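Local coordinates for protein ABC-type amino acid transport system, permease component (Caldanaerobacter subterraneus subsp. tengcongensis MB4, PDB 4YMU) that probably carries amino acids across the cell membrane as the membrane-spanning component of an ABC importer, holding arginine in a pocket among its helices, at residues Lys24-Ala29 and Asn151-Met156; Met36-Ala41 and Glu105-Gly110; Leu42-Ser47 and Leu53-Tyr58; Glu60-Thr65 and Ser99-Ala104. One frame throughout, in Å; residues are numbered along the deposited sequence.

How the interactions relate
From the N terminus, helix 12-44 gives three segments in turn, 24-29, 36-41 and 42-47. Interaction 3 closes first, a short turn back onto helix 49-63. Interaction 4 follows it in series, joining the end of helix 49-63 to helix 87-112. Both lie within the longer loop that interaction 2 closes between helices 12-44 and 87-112, and all three fall inside the span of interaction 1, which ties helix 12-44 to helix 129-160; none cross. Interactions 1 and 4 share the bound arginine and meet through E152 and S99. A salt bridge from K44 to E105 joins interactions 2 and 3, and a probable hydrogen bond of Y58 with S100 connects interactions 3 and 4.

Interaction 1: Lys24-Ala29 and Asn151-Met156; sequences KLTFLA and NEFIVM. With ARG (arginine), chain I.
T26 and F27 meet F153 and M156 in a roughly antiparallel helix pair of the binding-protein-dependent permease fold, the segment axes 9.8 Å apart with 142° between their directions. The aromatic contact is an offset T-shaped pair: F153 turns its ring edge toward the face of F27, with centroids 5.6 Å apart and planes at 80°. The aliphatic contact lies beside it. T26 holds CG2 anti to its own N, which points the methyl across the gap to M156 CB at 3.6 Å, while T26 OG1 is turned back to bond T22 O one helical turn earlier. The polar contacts belong to the arginine pocket that helix 129-160 helps to build. E152 OE1 accepts from ligand NH2 at 3.0 Å and OE2 from NH1 at 2.8 Å, so the two oxygens grip the two terminal nitrogens of the guanidinium; S99 OG also bonds OE2. A glutamine in place of E152 would probably leave the ligand's positive charge without this carboxylate mate and break the paired grip. M156, bent at its second and third torsions, brings SD to 3.5 Å from ligand NH1.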
loop_
_atom_site.group_PDB
_atom_site.type_symbol
_atom_site.label_atom_id
_atom_site.label_comp_id
_atom_site.label_asym_id
_atom_site.label_seq_id
_atom_site.Cartn_x
_atom_site.Cartn_y
_atom_site.Cartn_z
ATOM N N LYS C 24 -25.897 10.663 -22.080
ATOM C CA LYS C 24 -25.844 9.906 -23.333
ATOM C C LYS C 24 -24.437 9.868 -23.936
ATOM O O LYS C 24 -23.940 8.811 -24.329
ATOM C CB LYS C 24 -26.834 10.515 -24.336
ATOM C CG LYS C 24 -26.743 9.955 -25.747
ATOM C CD LYS C 24 -27.566 10.791 -26.731
ATOM C CE LYS C 24 -27.504 10.231 -28.155
ATOM N NZ LYS C 24 -28.169 11.110 -29.181
ATOM N N LEU C 25 -23.803 11.034 -23.991
ATOM C CA LEU C 25 -22.439 11.168 -24.485
ATOM C C LEU C 25 -21.439 10.309 -23.688
ATOM O O LEU C 25 -20.713 9.489 -24.260
ATOM C CB LEU C 25 -22.018 12.638 -24.414
ATOM C CG LEU C 25 -21.050 13.222 -25.451
ATOM C CD1 LEU C 25 -20.018 14.088 -24.750
ATOM C CD2 LEU C 25 -20.377 12.169 -26.324
ATOM N N THR C 26 -21.419 10.509 -22.372
ATOM C CA THR C 26 -20.414 9.907 -21.502
ATOM C C THR C 26 -20.549 8.390 -21.424
ATOM O O THR C 26 -19.564 7.667 -21.528
ATOM C CB THR C 26 -20.484 10.496 -20.080
ATOM O OG1 THR C 26 -20.626 11.919 -20.154
ATOM C CG2 THR C 26 -19.224 10.168 -19.294
ATOM N N PHE C 27 -21.780 7.925 -21.239
ATOM C CA PHE C 27 -22.091 6.507 -21.266
ATOM C C PHE C 27 -21.546 5.816 -22.508
ATOM O O PHE C 27 -20.784 4.859 -22.416
ATOM C CB PHE C 27 -23.601 6.326 -21.258
ATOM C CG PHE C 27 -24.093 5.421 -20.182
ATOM C CD1 PHE C 27 -24.161 4.051 -20.388
ATOM C CD2 PHE C 27 -24.494 5.940 -18.955
ATOM C CE1 PHE C 27 -24.622 3.209 -19.389
ATOM C CE2 PHE C 27 -24.955 5.109 -17.948
ATOM C CZ PHE C 27 -25.022 3.739 -18.166
ATOM N N LEU C 28 -21.953 6.296 -23.672
ATOM C CA LEU C 28 -21.550 5.683 -24.935
ATOM C C LEU C 28 -20.032 5.693 -25.125
ATOM O O LEU C 28 -19.454 4.712 -25.597
ATOM C CB LEU C 28 -22.250 6.380 -26.110
ATOM C CG LEU C 28 -21.952 5.864 -27.519
ATOM C CD1 LEU C 28 -22.260 4.372 -27.638
ATOM C CD2 LEU C 28 -22.749 6.661 -28.559
ATOM N N ALA C 29 -19.390 6.795 -24.750
ATOM C CA ALA C 29 -17.951 6.925 -24.938
ATOM C C ALA C 29 -17.228 5.947 -24.027
ATOM O O ALA C 29 -16.437 5.109 -24.486
ATOM C CB ALA C 29 -17.501 8.345 -24.653
ATOM N N ASN C 151 -15.037 4.716 -11.455
ATOM C CA ASN C 151 -14.417 6.000 -11.207
ATOM C C ASN C 151 -14.053 6.719 -12.500
ATOM O O ASN C 151 -14.037 7.947 -12.555
ATOM C CB ASN C 151 -13.173 5.793 -10.363
ATOM C CG ASN C 151 -12.329 7.033 -10.255
ATOM O OD1 ASN C 151 -11.325 7.167 -10.952
ATOM N ND2 ASN C 151 -12.716 7.942 -9.369
ATOM N N GLU C 152 -13.740 5.950 -13.537
ATOM C CA GLU C 152 -13.402 6.525 -14.824
ATOM C C GLU C 152 -14.610 7.266 -15.376
ATOM O O GLU C 152 -14.502 8.414 -15.794
ATOM C CB GLU C 152 -12.910 5.438 -15.783
ATOM C CG GLU C 152 -12.931 5.810 -17.267
ATOM C CD GLU C 152 -11.820 6.772 -17.691
ATOM O OE1 GLU C 152 -11.146 7.378 -16.825
ATOM O OE2 GLU C 152 -11.616 6.907 -18.920
ATOM N N PHE C 153 -15.762 6.602 -15.325
ATOM C CA PHE C 153 -17.030 7.172 -15.743
ATOM C C PHE C 153 -17.293 8.505 -15.057
ATOM O O PHE C 153 -17.643 9.481 -15.709
ATOM C CB PHE C 153 -18.159 6.197 -15.410
ATOM C CG PHE C 153 -19.537 6.733 -15.690
ATOM C CD1 PHE C 153 -20.242 7.424 -14.713
ATOM C CD2 PHE C 153 -20.126 6.552 -16.934
ATOM C CE1 PHE C 153 -21.512 7.918 -14.968
ATOM C CE2 PHE C 153 -21.394 7.036 -17.196
ATOM C CZ PHE C 153 -22.090 7.723 -16.209
ATOM N N ILE C 154 -17.129 8.548 -13.740
ATOM C CA ILE C 154 -17.399 9.778 -13.001
ATOM C C ILE C 154 -16.515 10.910 -13.514
ATOM O O ILE C 154 -16.984 12.031 -13.712
ATOM C CB ILE C 154 -17.193 9.593 -11.478
ATOM C CG1 ILE C 154 -18.222 8.606 -10.912
ATOM C CG2 ILE C 154 -17.267 10.929 -10.746
ATOM C CD1 ILE C 154 -18.087 8.369 -9.426
ATOM N N VAL C 155 -15.247 10.600 -13.762
ATOM C CA VAL C 155 -14.295 11.586 -14.255
ATOM C C VAL C 155 -14.691 12.059 -15.663
ATOM O O VAL C 155 -14.594 13.252 -15.989
ATOM C CB VAL C 155 -12.878 10.999 -14.298
ATOM C CG1 VAL C 155 -11.928 11.937 -15.020
ATOM C CG2 VAL C 155 -12.385 10.746 -12.894
ATOM N N MET C 156 -15.148 11.117 -16.483
ATOM C CA MET C 156 -15.509 11.403 -17.853
ATOM C C MET C 156 -16.741 12.294 -17.980
ATOM O O MET C 156 -16.903 12.952 -18.994
ATOM C CB MET C 156 -15.709 10.101 -18.624
ATOM C CG MET C 156 -14.413 9.413 -18.986
ATOM S SD MET C 156 -13.432 10.376 -20.162
ATOM C CE MET C 156 -14.177 9.798 -21.682
HETATM N N ARG I . -8.370 16.661 -18.864
HETATM C CA ARG I . -7.128 15.885 -18.853
HETATM C C ARG I . -6.541 15.727 -20.245
HETATM O O ARG I . -5.414 15.238 -20.396
HETATM C CB ARG I . -7.353 14.494 -18.268
HETATM C CG ARG I . -8.163 13.565 -19.133
HETATM C CD ARG I . -8.502 12.307 -18.350
HETATM N NE ARG I . -9.098 11.272 -19.183
HETATM C CZ ARG I . -9.666 10.170 -18.711
HETATM N NH1 ARG I . -10.184 9.280 -19.548
HETATM N NH2 ARG I . -9.724 9.963 -17.400
HETATM O OXT ARG I . -7.194 16.058 -21.235
#

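Interaction 2: Met36-Ala41 and Glu105-Gly110; sequences MGLFIA and EIIRAG
The helix carrying G37, L38 and A41 crosses that carrying I107 at 57°, the short segment axes coming within 9.1 Å and the CA atoms of A41 and R108 lying 6.8 Å apart. No hydrogen bond spans the gap; every close contact involves I107, which reaches out with two branches. Its CG1 lies anti to its own carbonyl carbon (chi1 -64°) and the chain then runs extended, which carries CD1 onto the backbone of the facing helix, 3.6 Å from L38 CA and beside the carbonyl carbon of G37. Without a side chain at G37, the backbone there can be met directly. The L38 side chain sets off away from the partner, yet its CB lies 4.1 Å from I107 CD1. The other branch, CG2, sits 4.2 Å from A41 CB, so the small residues G37 and A41, one turn apart, flank the isoleucine along with L38. This is packing between helices 12-44 and 87-112 of the binding-protein-dependent permease fold, the first of them predicted to span the membrane. Turned off the interface, R108 grips E105 of its own helix side-on: NE donates to OE2 at 3.0 Å and NH2 to OE1 at 2.8 Å, each oxygen using its syn lone pair. E105 OE2 also meets K44 in a salt bridge. Three nitrogens of R108 are engaged, since NH1 bonds Q112 OE1, which limits the rotation of its head. The carboxylate carbon of E105 lies in the plane of the guanidinium.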
loop_
_atom_site.group_PDB
_atom_site.type_symbol
_atom_site.label_atom_id
_atom_site.label_comp_id
_atom_site.label_asym_id
_atom_site.label_seq_id
_atom_site.Cartn_x
_atom_site.Cartn_y
_atom_site.Cartn_z
ATOM N N MET C 36 -12.664 -0.930 -26.281
ATOM C CA MET C 36 -11.428 -0.582 -26.944
ATOM C C MET C 36 -10.273 -0.782 -25.971
ATOM O O MET C 36 -9.265 -1.393 -26.320
ATOM C CB MET C 36 -11.472 0.875 -27.396
ATOM C CG MET C 36 -12.500 1.160 -28.472
ATOM S SD MET C 36 -12.402 2.883 -28.987
ATOM C CE MET C 36 -10.967 2.777 -30.055
ATOM N N GLY C 37 -10.445 -0.289 -24.746
ATOM C CA GLY C 37 -9.400 -0.337 -23.731
ATOM C C GLY C 37 -8.928 -1.748 -23.424
ATOM O O GLY C 37 -7.721 -1.995 -23.341
ATOM N N LEU C 38 -9.886 -2.665 -23.280
ATOM C CA LEU C 38 -9.617 -4.090 -23.084
ATOM C C LEU C 38 -8.761 -4.645 -24.216
ATOM O O LEU C 38 -7.796 -5.377 -23.998
ATOM C CB LEU C 38 -10.940 -4.863 -23.035
ATOM C CG LEU C 38 -10.861 -6.392 -23.057
ATOM C CD1 LEU C 38 -9.979 -6.930 -21.931
ATOM C CD2 LEU C 38 -12.263 -6.990 -22.983
ATOM N N PHE C 39 -9.133 -4.271 -25.431
ATOM C CA PHE C 39 -8.476 -4.738 -26.631
ATOM C C PHE C 39 -7.047 -4.225 -26.648
ATOM O O PHE C 39 -6.116 -4.949 -27.002
ATOM C CB PHE C 39 -9.252 -4.212 -27.835
ATOM C CG PHE C 39 -9.151 -5.077 -29.047
ATOM C CD1 PHE C 39 -9.888 -6.253 -29.134
ATOM C CD2 PHE C 39 -8.354 -4.702 -30.120
ATOM C CE1 PHE C 39 -9.809 -7.057 -30.269
ATOM C CE2 PHE C 39 -8.273 -5.496 -31.258
ATOM C CZ PHE C 39 -8.999 -6.675 -31.334
ATOM N N ILE C 40 -6.883 -2.969 -26.249
ATOM C CA ILE C 40 -5.573 -2.336 -26.235
ATOM C C ILE C 40 -4.674 -3.035 -25.221
ATOM O O ILE C 40 -3.484 -3.240 -25.473
ATOM C CB ILE C 40 -5.669 -0.842 -25.856
ATOM C CG1 ILE C 40 -6.509 -0.067 -26.869
ATOM C CG2 ILE C 40 -4.282 -0.212 -25.799
ATOM C CD1 ILE C 40 -5.844 0.069 -28.197
ATOM N N ALA C 41 -5.255 -3.406 -24.082
ATOM C CA ALA C 41 -4.510 -4.047 -22.999
ATOM C C ALA C 41 -3.971 -5.408 -23.443
ATOM O O ALA C 41 -2.793 -5.710 -23.240
ATOM C CB ALA C 41 -5.394 -4.197 -21.777
ATOM N N GLU C 105 -4.734 1.231 -19.124
ATOM C CA GLU C 105 -3.875 1.296 -17.940
ATOM C C GLU C 105 -4.547 0.730 -16.700
ATOM O O GLU C 105 -3.925 -0.004 -15.922
ATOM C CB GLU C 105 -3.403 2.715 -17.648
ATOM C CG GLU C 105 -1.952 2.896 -17.959
ATOM C CD GLU C 105 -1.129 1.725 -17.474
ATOM O OE1 GLU C 105 -0.882 1.625 -16.239
ATOM O OE2 GLU C 105 -0.759 0.890 -18.341
ATOM N N ILE C 106 -5.824 1.058 -16.533
ATOM C CA ILE C 106 -6.575 0.565 -15.395
ATOM C C ILE C 106 -6.546 -0.967 -15.336
ATOM O O ILE C 106 -6.327 -1.558 -14.272
ATOM C CB ILE C 106 -8.021 1.079 -15.413
ATOM C CG1 ILE C 106 -8.107 2.417 -14.689
ATOM C CG2 ILE C 106 -8.969 0.096 -14.747
ATOM C CD1 ILE C 106 -9.387 3.169 -14.999
ATOM N N ILE C 107 -6.736 -1.605 -16.482
ATOM C CA ILE C 107 -6.703 -3.058 -16.530
ATOM C C ILE C 107 -5.330 -3.596 -16.143
ATOM O O ILE C 107 -5.223 -4.495 -15.275
ATOM C CB ILE C 107 -7.103 -3.589 -17.906
ATOM C CG1 ILE C 107 -8.567 -3.224 -18.205
ATOM C CG2 ILE C 107 -6.838 -5.097 -17.991
ATOM C CD1 ILE C 107 -9.038 -3.678 -19.574
ATOM N N ARG C 108 -4.285 -3.053 -16.775
ATOM C CA ARG C 108 -2.928 -3.511 -16.457
ATOM C C ARG C 108 -2.619 -3.422 -14.962
ATOM O O ARG C 108 -1.956 -4.297 -14.396
ATOM C CB ARG C 108 -1.875 -2.738 -17.246
ATOM C CG ARG C 108 -0.510 -3.386 -17.213
ATOM C CD ARG C 108 0.580 -2.353 -17.379
ATOM N NE ARG C 108 0.380 -1.224 -16.473
ATOM C CZ ARG C 108 0.530 -1.266 -15.154
ATOM N NH1 ARG C 108 0.894 -2.391 -14.551
ATOM N NH2 ARG C 108 0.309 -0.175 -14.429
ATOM N N ALA C 109 -3.132 -2.375 -14.324
ATOM C CA ALA C 109 -2.820 -2.137 -12.927
ATOM C C ALA C 109 -3.698 -2.981 -12.007
ATOM O O ALA C 109 -3.295 -3.308 -10.893
ATOM C CB ALA C 109 -2.974 -0.680 -12.597
ATOM N N GLY C 110 -4.887 -3.342 -12.476
ATOM C CA GLY C 110 -5.784 -4.150 -11.676
ATOM C C GLY C 110 -5.247 -5.565 -11.637
ATOM O O GLY C 110 -5.451 -6.300 -10.668
#

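Interaction 3: Leu42-Ser47 and Leu53-Tyr58; sequences LMKMSS and LVASSY
K44 lies against A55 and S56 near the C-terminal end of helix 12-44, in a helical hairpin: two successive helices joined by a short turn, with the CA atoms of K44 and A55 5.2 Å apart. The lysine can be followed outward. Its CB touches the methyl of A55 at 3.8 Å. CG stands anti to the backbone N (chi1 -159°) and the rest runs extended, so the chain passes alongside S56: CG is 3.6 Å from S56 OG, CD slightly farther, and CE closest at 3.4 Å. S56 OG is itself bonded to K52 O. Beyond, NZ leaves the hairpin and forms a salt bridge with E105 OE2 on helix 87-112. The A55 methyl also meets M43 CB at 3.7 Å, wedged between two successive residues of the opposing segment, and M43 SD lies 4.3 Å from V54 CG1. The hairpin therefore closes by apolar and alkyl contact, while the lysine charge is probably balanced by E105 on helix 87-112.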
loop_
_atom_site.group_PDB
_atom_site.type_symbol
_atom_site.label_atom_id
_atom_site.label_comp_id
_atom_site.label_asym_id
_atom_site.label_seq_id
_atom_site.Cartn_x
_atom_site.Cartn_y
_atom_site.Cartn_z
ATOM N N LEU C 42 -4.845 -6.207 -24.060
ATOM C CA LEU C 42 -4.496 -7.515 -24.613
ATOM C C LEU C 42 -3.319 -7.423 -25.582
ATOM O O LEU C 42 -2.446 -8.291 -25.609
ATOM C CB LEU C 42 -5.710 -8.124 -25.322
ATOM C CG LEU C 42 -6.586 -9.092 -24.519
ATOM C CD1 LEU C 42 -6.314 -8.959 -23.044
ATOM C CD2 LEU C 42 -8.066 -8.897 -24.790
ATOM N N MET C 43 -3.307 -6.362 -26.376
ATOM C CA MET C 43 -2.220 -6.107 -27.304
ATOM C C MET C 43 -0.903 -5.870 -26.582
ATOM O O MET C 43 0.157 -6.293 -27.043
ATOM C CB MET C 43 -2.540 -4.891 -28.161
ATOM C CG MET C 43 -3.552 -5.150 -29.245
ATOM S SD MET C 43 -3.540 -3.811 -30.451
ATOM C CE MET C 43 -5.211 -3.946 -31.066
ATOM N N LYS C 44 -0.972 -5.174 -25.452
ATOM C CA LYS C 44 0.230 -4.802 -24.712
ATOM C C LYS C 44 0.803 -6.035 -24.009
ATOM O O LYS C 44 1.964 -6.049 -23.602
ATOM C CB LYS C 44 -0.104 -3.713 -23.688
ATOM C CG LYS C 44 1.078 -2.894 -23.201
ATOM C CD LYS C 44 0.630 -1.974 -22.078
ATOM C CE LYS C 44 1.761 -1.114 -21.528
ATOM N NZ LYS C 44 1.229 -0.041 -20.623
ATOM N N MET C 45 -0.011 -7.080 -23.906
ATOM C CA MET C 45 0.406 -8.332 -23.289
ATOM C C MET C 45 0.977 -9.306 -24.315
ATOM O O MET C 45 1.535 -10.343 -23.949
ATOM C CB MET C 45 -0.778 -8.979 -22.581
ATOM C CG MET C 45 -1.364 -8.123 -21.488
ATOM S SD MET C 45 -2.892 -8.818 -20.836
ATOM C CE MET C 45 -3.461 -7.424 -19.853
ATOM N N SER C 46 0.830 -8.975 -25.597
ATOM C CA SER C 46 1.341 -9.830 -26.663
ATOM C C SER C 46 2.867 -9.914 -26.599
ATOM O O SER C 46 3.546 -8.912 -26.345
ATOM C CB SER C 46 0.892 -9.304 -28.031
ATOM O OG SER C 46 1.185 -10.228 -29.066
ATOM N N SER C 47 3.398 -11.115 -26.832
ATOM C CA SER C 47 4.841 -11.345 -26.832
ATOM C C SER C 47 5.453 -10.787 -28.110
ATOM O O SER C 47 6.636 -10.442 -28.157
ATOM C CB SER C 47 5.143 -12.839 -26.716
ATOM O OG SER C 47 4.762 -13.337 -25.446
ATOM N N LEU C 53 4.396 -2.838 -28.790
ATOM C CA LEU C 53 4.953 -1.518 -29.061
ATOM C C LEU C 53 3.848 -0.538 -29.449
ATOM O O LEU C 53 3.813 0.602 -28.976
ATOM C CB LEU C 53 5.987 -1.588 -30.182
ATOM C CG LEU C 53 6.707 -0.262 -30.423
ATOM C CD1 LEU C 53 7.683 0.010 -29.276
ATOM C CD2 LEU C 53 7.411 -0.241 -31.775
ATOM N N VAL C 54 2.948 -0.994 -30.315
ATOM C CA VAL C 54 1.855 -0.146 -30.790
ATOM C C VAL C 54 0.873 0.195 -29.666
ATOM O O VAL C 54 0.392 1.332 -29.580
ATOM C CB VAL C 54 1.141 -0.726 -32.054
ATOM C CG1 VAL C 54 -0.181 -1.401 -31.702
ATOM C CG2 VAL C 54 0.916 0.373 -33.073
ATOM N N ALA C 55 0.583 -0.781 -28.806
ATOM C CA ALA C 55 -0.343 -0.552 -27.708
ATOM C C ALA C 55 0.277 0.434 -26.737
ATOM O O ALA C 55 -0.383 1.372 -26.277
ATOM C CB ALA C 55 -0.676 -1.858 -27.001
ATOM N N SER C 56 1.560 0.243 -26.449
ATOM C CA SER C 56 2.244 1.135 -25.522
ATOM C C SER C 56 2.282 2.556 -26.065
ATOM O O SER C 56 2.040 3.514 -25.327
ATOM C CB SER C 56 3.650 0.633 -25.186
ATOM O OG SER C 56 3.588 -0.512 -24.343
ATOM N N SER C 57 2.564 2.682 -27.359
ATOM C CA SER C 57 2.660 3.997 -27.987
ATOM C C SER C 57 1.308 4.704 -27.998
ATOM O O SER C 57 1.221 5.871 -27.639
ATOM C CB SER C 57 3.231 3.881 -29.396
ATOM O OG SER C 57 4.619 3.605 -29.348
ATOM N N TYR C 58 0.264 3.978 -28.394
ATOM C CA TYR C 58 -1.112 4.460 -28.350
ATOM C C TYR C 58 -1.445 5.019 -26.975
ATOM O O TYR C 58 -1.794 6.203 -26.838
ATOM C CB TYR C 58 -2.052 3.304 -28.690
ATOM C CG TYR C 58 -3.534 3.608 -28.623
ATOM C CD1 TYR C 58 -4.245 3.968 -29.758
ATOM C CD2 TYR C 58 -4.232 3.484 -27.434
ATOM C CE1 TYR C 58 -5.612 4.217 -29.699
ATOM C CE2 TYR C 58 -5.591 3.732 -27.366
ATOM C CZ TYR C 58 -6.276 4.096 -28.498
ATOM O OH TYR C 58 -7.627 4.341 -28.419
#

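Interaction 4: Glu60-Thr65 and Ser99-Ala104; sequences EVIRGT and SSAYVA. With ARG (arginine), chain I.
A101 and Y102 of helix 87-112 face I62 and R63 at the end of helix 49-63, and residues 99-104 can be taken in order. S99 belongs to the arginine pocket, its CA 3.8 Å from ligand NH1. S100 OG lies very close to the OH of Y58, one turn before I62 on helix 49-63, probably a hydrogen bond. A101 points its methyl at the partner helix, 3.6 Å from I62 CG2 and 3.7 Å from R63 CG, a small apolar patch under the aliphatic part of R63. Y102 carries most of the rest. Its CG is anti to its own carbonyl carbon (chi1 -71°), which sets the ring between R63 and the ligand. Over one face stands R63 CG, a CH-pi contact 3.8 Å from the ring centroid and only 6° off the normal; over the opposite face lies ligand NE, displaced toward the rim, with ligand NH1 3.2 Å from Y102 CD2. Y102 CD1 lies at the edge of the R63 guanidinium, near its plane, 3.5 Å from NE; the two planes are 85° apart. Losing the ring to an alanine at Y102 would probably remove one wall from the ligand's guanidinium and the face on which R63 CG rests. R63 O also accepts from K158 NZ of the second subunit, a residue that bonds the ligand too. The tyrosine is thus a flat partition: the aliphatic part of R63 rests on one face, the guanidinium end of the bound arginine on the other, and its charge is probably balanced by the E152 carboxylate.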
loop_
_atom_site.group_PDB
_atom_site.type_symbol
_atom_site.label_atom_id
_atom_site.label_comp_id
_atom_site.label_asym_id
_atom_site.label_seq_id
_atom_site.Cartn_x
_atom_site.Cartn_y
_atom_site.Cartn_z
ATOM N N GLU C 60 0.471 5.697 -24.294
ATOM C CA GLU C 60 1.364 6.752 -23.844
ATOM C C GLU C 60 1.007 8.087 -24.486
ATOM O O GLU C 60 0.844 9.104 -23.805
ATOM C CB GLU C 60 2.797 6.358 -24.214
ATOM C CG GLU C 60 3.899 7.052 -23.432
ATOM C CD GLU C 60 5.233 6.326 -23.546
ATOM O OE1 GLU C 60 5.392 5.513 -24.488
ATOM O OE2 GLU C 60 6.124 6.575 -22.701
ATOM N N VAL C 61 0.831 8.061 -25.805
ATOM C CA VAL C 61 0.553 9.269 -26.570
ATOM C C VAL C 61 -0.783 9.859 -26.162
ATOM O O VAL C 61 -0.881 11.056 -25.928
ATOM C CB VAL C 61 0.615 9.024 -28.090
ATOM C CG1 VAL C 61 -0.073 10.150 -28.833
ATOM C CG2 VAL C 61 2.066 8.900 -28.536
ATOM N N ILE C 62 -1.809 9.020 -26.075
ATOM C CA ILE C 62 -3.133 9.507 -25.707
ATOM C C ILE C 62 -3.223 10.063 -24.280
ATOM O O ILE C 62 -3.847 11.103 -24.049
ATOM C CB ILE C 62 -4.188 8.445 -25.967
ATOM C CG1 ILE C 62 -4.277 8.216 -27.469
ATOM C CG2 ILE C 62 -5.536 8.885 -25.433
ATOM C CD1 ILE C 62 -5.141 7.105 -27.812
ATOM N N ARG C 63 -2.582 9.395 -23.324
ATOM C CA ARG C 63 -2.636 9.878 -21.957
ATOM C C ARG C 63 -1.714 11.074 -21.771
ATOM O O ARG C 63 -1.957 11.929 -20.906
ATOM C CB ARG C 63 -2.262 8.756 -20.983
ATOM C CG ARG C 63 -3.209 7.564 -21.019
ATOM C CD ARG C 63 -2.780 6.487 -20.039
ATOM N NE ARG C 63 -2.830 6.941 -18.657
ATOM C CZ ARG C 63 -1.799 6.864 -17.824
ATOM N NH1 ARG C 63 -0.651 6.355 -18.257
ATOM N NH2 ARG C 63 -1.909 7.307 -16.572
ATOM N N GLY C 64 -0.676 11.154 -22.600
ATOM C CA GLY C 64 0.321 12.196 -22.436
ATOM C C GLY C 64 0.001 13.447 -23.227
ATOM O O GLY C 64 0.850 14.343 -23.362
ATOM N N THR C 65 -1.243 13.531 -23.704
ATOM C CA THR C 65 -1.655 14.571 -24.644
ATOM C C THR C 65 -3.105 15.032 -24.359
ATOM O O THR C 65 -3.960 14.220 -24.006
ATOM C CB THR C 65 -1.459 14.023 -26.087
ATOM O OG1 THR C 65 -0.882 15.025 -26.922
ATOM C CG2 THR C 65 -2.740 13.467 -26.671
ATOM N N SER C 99 -10.535 7.666 -23.210
ATOM C CA SER C 99 -10.935 6.705 -22.214
ATOM C C SER C 99 -10.318 5.352 -22.502
ATOM O O SER C 99 -10.011 4.626 -21.578
ATOM C CB SER C 99 -12.455 6.572 -22.143
ATOM O OG SER C 99 -12.821 5.679 -21.099
ATOM N N SER C 100 -10.146 5.000 -23.772
ATOM C CA SER C 100 -9.597 3.682 -24.084
ATOM C C SER C 100 -8.186 3.594 -23.523
ATOM O O SER C 100 -7.801 2.578 -22.928
ATOM C CB SER C 100 -9.575 3.406 -25.587
ATOM O OG SER C 100 -8.454 4.019 -26.195
ATOM N N ALA C 101 -7.412 4.659 -23.700
ATOM C CA ALA C 101 -6.062 4.636 -23.151
ATOM C C ALA C 101 -6.085 4.488 -21.617
ATOM O O ALA C 101 -5.421 3.584 -21.027
ATOM C CB ALA C 101 -5.299 5.871 -23.559
ATOM N N TYR C 102 -6.845 5.365 -20.963
ATOM C CA TYR C 102 -6.861 5.318 -19.496
ATOM C C TYR C 102 -7.369 3.967 -18.961
ATOM O O TYR C 102 -6.854 3.448 -17.967
ATOM C CB TYR C 102 -7.638 6.500 -18.913
ATOM C CG TYR C 102 -6.907 7.817 -19.087
ATOM C CD1 TYR C 102 -6.017 8.276 -18.123
ATOM C CD2 TYR C 102 -7.095 8.597 -20.232
ATOM C CE1 TYR C 102 -5.342 9.481 -18.282
ATOM C CE2 TYR C 102 -6.429 9.803 -20.403
ATOM C CZ TYR C 102 -5.554 10.246 -19.430
ATOM O OH TYR C 102 -4.882 11.445 -19.595
ATOM N N VAL C 103 -8.354 3.393 -19.647
ATOM C CA VAL C 103 -8.917 2.097 -19.286
ATOM C C VAL C 103 -7.919 0.952 -19.468
ATOM O O VAL C 103 -7.832 0.047 -18.624
ATOM C CB VAL C 103 -10.227 1.824 -20.038
ATOM C CG1 VAL C 103 -10.569 0.331 -20.039
ATOM C CG2 VAL C 103 -11.350 2.643 -19.420
ATOM N N ALA C 104 -7.161 1.000 -20.558
ATOM C CA ALA C 104 -6.086 0.039 -20.767
ATOM C C ALA C 104 -5.132 0.032 -19.560
ATOM O O ALA C 104 -4.775 -1.046 -19.017
ATOM C CB ALA C 104 -5.329 0.368 -22.047
HETATM N N ARG I . -8.370 16.661 -18.864
HETATM C CA ARG I . -7.128 15.885 -18.853
HETATM C C ARG I . -6.541 15.727 -20.245
HETATM O O ARG I . -5.414 15.238 -20.396
HETATM C CB ARG I . -7.353 14.494 -18.268
HETATM C CG ARG I . -8.163 13.565 -19.133
HETATM C CD ARG I . -8.502 12.307 -18.350
HETATM N NE ARG I . -9.098 11.272 -19.183
HETATM C CZ ARG I . -9.666 10.170 -18.711
HETATM N NH1 ARG I . -10.184 9.280 -19.548
HETATM N NH2 ARG I . -9.724 9.963 -17.400
HETATM O OXT ARG I . -7.194 16.058 -21.235
#